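Local coordinates for protein type I site-specific restriction-modification system, R (Restriction) subunit (Vibrio vulnificus, PDB 3H1T) that probably acts as the ATP-dependent motor and DNA-cleaving subunit of a type I restriction enzyme, this fragment including its two helicase-like domains, at residues Y181-A186 with T212-Q217. Residues are numbered along the deposited sequence; the frame is centred on the assembly and turned at random.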
ATOM      1  N   TYR A 181       4.979  10.289  -1.905  1.00 32.21           N
ATOM      2  CA  TYR A 181       5.501  10.206  -3.262  1.00 30.27           C
ATOM      3  C   TYR A 181       4.866   9.114  -4.121  1.00 29.78           C
ATOM      4  O   TYR A 181       4.541   9.366  -5.279  1.00 29.26           O
ATOM      5  CB  TYR A 181       7.043  10.048  -3.254  1.00 25.01           C
ATOM      6  CG  TYR A 181       7.568   8.628  -3.119  1.00 24.35           C
ATOM      7  CD1 TYR A 181       7.805   8.056  -1.866  1.00 23.01           C
ATOM      8  CD2 TYR A 181       7.821   7.853  -4.254  1.00 23.24           C
ATOM      9  CE1 TYR A 181       8.281   6.743  -1.755  1.00 21.29           C
ATOM     10  CE2 TYR A 181       8.301   6.551  -4.153  1.00 23.16           C
ATOM     11  CZ  TYR A 181       8.528   5.998  -2.907  1.00 23.57           C
ATOM     12  OH  TYR A 181       9.013   4.714  -2.825  1.00 22.58           O
ATOM     13  N   TYR A 182       4.665   7.918  -3.570  1.00 23.49           N
ATOM     14  CA  TYR A 182       4.076   6.846  -4.365  1.00 24.18           C
ATOM     15  C   TYR A 182       2.584   7.023  -4.626  1.00 25.95           C
ATOM     16  O   TYR A 182       2.082   6.591  -5.658  1.00 26.51           O
ATOM     17  CB  TYR A 182       4.338   5.476  -3.739  1.00 23.89           C
ATOM     18  CG  TYR A 182       3.769   5.279  -2.372  1.00 26.16           C
ATOM     19  CD1 TYR A 182       4.482   5.667  -1.243  1.00 26.71           C
ATOM     20  CD2 TYR A 182       2.503   4.717  -2.196  1.00 26.97           C
ATOM     21  CE1 TYR A 182       3.950   5.500   0.034  1.00 24.86           C
ATOM     22  CE2 TYR A 182       1.961   4.551  -0.927  1.00 25.31           C
ATOM     23  CZ  TYR A 182       2.687   4.943   0.186  1.00 27.01           C
ATOM     24  OH  TYR A 182       2.136   4.795   1.441  1.00 29.12           O
ATOM     25  N   GLN A 183       1.879   7.670  -3.702  1.00 28.73           N
ATOM     26  CA  GLN A 183       0.446   7.908  -3.896  1.00 28.38           C
ATOM     27  C   GLN A 183       0.268   8.889  -5.042  1.00 27.03           C
ATOM     28  O   GLN A 183      -0.689   8.810  -5.818  1.00 28.83           O
ATOM     29  CB  GLN A 183      -0.176   8.471  -2.623  1.00 26.89           C
ATOM     30  CG  GLN A 183      -0.152   7.466  -1.497  1.00 29.46           C
ATOM     31  CD  GLN A 183      -0.577   8.020  -0.151  1.00 30.78           C
ATOM     32  OE1 GLN A 183      -0.956   7.262   0.741  1.00 32.51           O
ATOM     33  NE2 GLN A 183      -0.503   9.336   0.010  1.00 29.62           N
ATOM     34  N   GLN A 184       1.203   9.826  -5.138  1.00 25.26           N
ATOM     35  CA  GLN A 184       1.178  10.810  -6.193  1.00 25.22           C
ATOM     36  C   GLN A 184       1.427  10.144  -7.550  1.00 26.38           C
ATOM     37  O   GLN A 184       0.809  10.528  -8.540  1.00 26.79           O
ATOM     38  CB  GLN A 184       2.225  11.885  -5.921  1.00 28.60           C
ATOM     39  CG  GLN A 184       1.851  12.845  -4.808  1.00 33.50           C
ATOM     40  CD  GLN A 184       2.890  13.920  -4.600  1.00 37.71           C
ATOM     41  OE1 GLN A 184       3.280  14.588  -5.549  1.00 39.21           O
ATOM     42  NE2 GLN A 184       3.340  14.099  -3.358  1.00 36.88           N
ATOM     43  N   ILE A 185       2.339   9.168  -7.601  1.00 24.46           N
ATOM     44  CA  ILE A 185       2.626   8.454  -8.839  1.00 24.37           C
ATOM     45  C   ILE A 185       1.332   7.799  -9.278  1.00 23.56           C
ATOM     46  O   ILE A 185       0.883   7.958 -10.406  1.00 25.18           O
ATOM     47  CB  ILE A 185       3.661   7.305  -8.640  1.00 32.66           C
ATOM     48  CG1 ILE A 185       4.935   7.842  -7.987  1.00 35.22           C
ATOM     49  CG2 ILE A 185       3.983   6.647  -9.966  1.00 32.65           C
ATOM     50  CD1 ILE A 185       5.481   9.040  -8.668  1.00 42.28           C
ATOM     51  N   ALA A 186       0.730   7.064  -8.351  1.00 25.72           N
ATOM     52  CA  ALA A 186      -0.516   6.373  -8.613  1.00 26.89           C
ATOM     53  C   ALA A 186      -1.579   7.342  -9.125  1.00 28.59           C
ATOM     54  O   ALA A 186      -2.160   7.143 -10.191  1.00 29.26           O
ATOM     55  CB  ALA A 186      -0.998   5.692  -7.347  1.00 22.45           C
ATOM     56  N   THR A 212      -7.134   4.432  -0.472  1.00 38.87           N
ATOM     57  CA  THR A 212      -8.238   5.390  -0.371  1.00 40.67           C
ATOM     58  C   THR A 212      -7.791   6.828  -0.607  1.00 40.73           C
ATOM     59  O   THR A 212      -8.558   7.631  -1.154  1.00 41.26           O
ATOM     60  CB  THR A 212      -8.938   5.304   0.996  1.00 49.06           C
ATOM     61  OG1 THR A 212      -9.588   4.030   1.125  1.00 50.46           O
ATOM     62  CG2 THR A 212      -9.973   6.407   1.139  1.00 50.25           C
ATOM     63  N   VAL A 213      -6.566   7.163  -0.205  1.00 39.29           N
ATOM     64  CA  VAL A 213      -6.034   8.512  -0.414  1.00 36.75           C
ATOM     65  C   VAL A 213      -5.946   8.750  -1.926  1.00 37.49           C
ATOM     66  O   VAL A 213      -6.286   9.828  -2.432  1.00 38.55           O
ATOM     67  CB  VAL A 213      -4.622   8.665   0.223  1.00 36.95           C
ATOM     68  CG1 VAL A 213      -3.966   9.969  -0.244  1.00 35.25           C
ATOM     69  CG2 VAL A 213      -4.735   8.667   1.725  1.00 34.38           C
ATOM     70  N   VAL A 214      -5.493   7.722  -2.636  1.00 31.43           N
ATOM     71  CA  VAL A 214      -5.381   7.757  -4.086  1.00 31.62           C
ATOM     72  C   VAL A 214      -6.771   7.836  -4.730  1.00 31.25           C
ATOM     73  O   VAL A 214      -7.019   8.678  -5.583  1.00 29.44           O
ATOM     74  CB  VAL A 214      -4.673   6.490  -4.617  1.00 28.42           C
ATOM     75  CG1 VAL A 214      -4.760   6.435  -6.129  1.00 25.54           C
ATOM     76  CG2 VAL A 214      -3.218   6.497  -4.176  1.00 27.79           C
ATOM     77  N   ALA A 215      -7.680   6.967  -4.297  1.00 32.02           N
ATOM     78  CA  ALA A 215      -9.039   6.953  -4.824  1.00 31.79           C
ATOM     79  C   ALA A 215      -9.674   8.332  -4.717  1.00 32.60           C
ATOM     80  O   ALA A 215     -10.284   8.810  -5.676  1.00 31.41           O
ATOM     81  CB  ALA A 215      -9.877   5.931  -4.070  1.00 34.98           C
ATOM     82  N   PHE A 216      -9.505   8.968  -3.556  1.00 36.49           N
ATOM     83  CA  PHE A 216     -10.046  10.304  -3.299  1.00 35.81           C
ATOM     84  C   PHE A 216      -9.435  11.409  -4.160  1.00 34.27           C
ATOM     85  O   PHE A 216     -10.162  12.200  -4.748  1.00 35.06           O
ATOM     86  CB  PHE A 216      -9.876  10.671  -1.818  1.00 37.57           C
ATOM     87  CG  PHE A 216     -10.153  12.119  -1.510  1.00 38.60           C
ATOM     88  CD1 PHE A 216     -11.457  12.604  -1.513  1.00 38.18           C
ATOM     89  CD2 PHE A 216      -9.103  13.000  -1.217  1.00 36.32           C
ATOM     90  CE1 PHE A 216     -11.713  13.940  -1.233  1.00 38.16           C
ATOM     91  CE2 PHE A 216      -9.349  14.341  -0.930  1.00 36.35           C
ATOM     92  CZ  PHE A 216     -10.654  14.812  -0.941  1.00 37.15           C
ATOM     93  N   GLN A 217      -8.111  11.459  -4.256  1.00 33.32           N
ATOM     94  CA  GLN A 217      -7.476  12.514  -5.050  1.00 34.82           C
ATOM     95  C   GLN A 217      -7.704  12.402  -6.562  1.00 34.72           C
ATOM     96  O   GLN A 217      -7.692  13.410  -7.266  1.00 34.17           O
ATOM     97  CB  GLN A 217      -5.974  12.594  -4.737  1.00 32.05           C
ATOM     98  CG  GLN A 217      -5.644  12.960  -3.279  1.00 30.75           C
ATOM     99  CD  GLN A 217      -5.847  14.443  -2.938  1.00 32.13           C
ATOM    100  OE1 GLN A 217      -5.500  14.887  -1.846  1.00 33.65           O
ATOM    101  NE2 GLN A 217      -6.407  15.204  -3.866  1.00 30.11           N
TER
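Two helices of the first helicase-like, P-loop NTPase domain meet where Q183 and A186 pack on V213 and V214. Helix 211-224 begins within the end of the Walker A sequence (P-loop), whose last residue is T212; the R-Y-Y-Q sequence that ends at Q183 spans the start of helix 181-195 and is consistent with the Q motif of superfamily 2 helicases. Over this length the axes approach to 9.3 Å with a crossing angle of -44°, and the backbones come nearest at Q183 and V214, with 5.8 Å between their CA atoms. The contact is made by van der Waals packing, and no hydrogen bond crosses it.

V214 touches both Q183 and A186. Its CG2 methyl, on the branch beside the backbone N, lies 3.9 Å from Q183 CB and 3.8 Å from the backbone Q183 O, so it rests against the helix surface as well as the root of the side chain. One turn on, A186 CB sits 4.0 Å from V214 CG2 and equally far from V214 CG1, facing both methyls of the fork.

Q183 CB and CG lie by V214, and from CD outward the side chain meets V213. With CG anti to the carbonyl carbon (chi1 -66°) and the chain extended beyond it, the side chain runs across that of V213 at about a right angle. Q183 CD lies 3.9 Å from V213 CG1, placing the amide group beside the valine branch. V213 is partly exposed, whereas Q183, A186 and V214 are buried.

Strand 200-205, in the parallel sheet, links the two helices in sequence, and its M205 touches both Q183 and V214. Further along helix 181-195, I187 continues the packing on V214 and Q217, while A186 also touches Y358 of the edge strand 358-360.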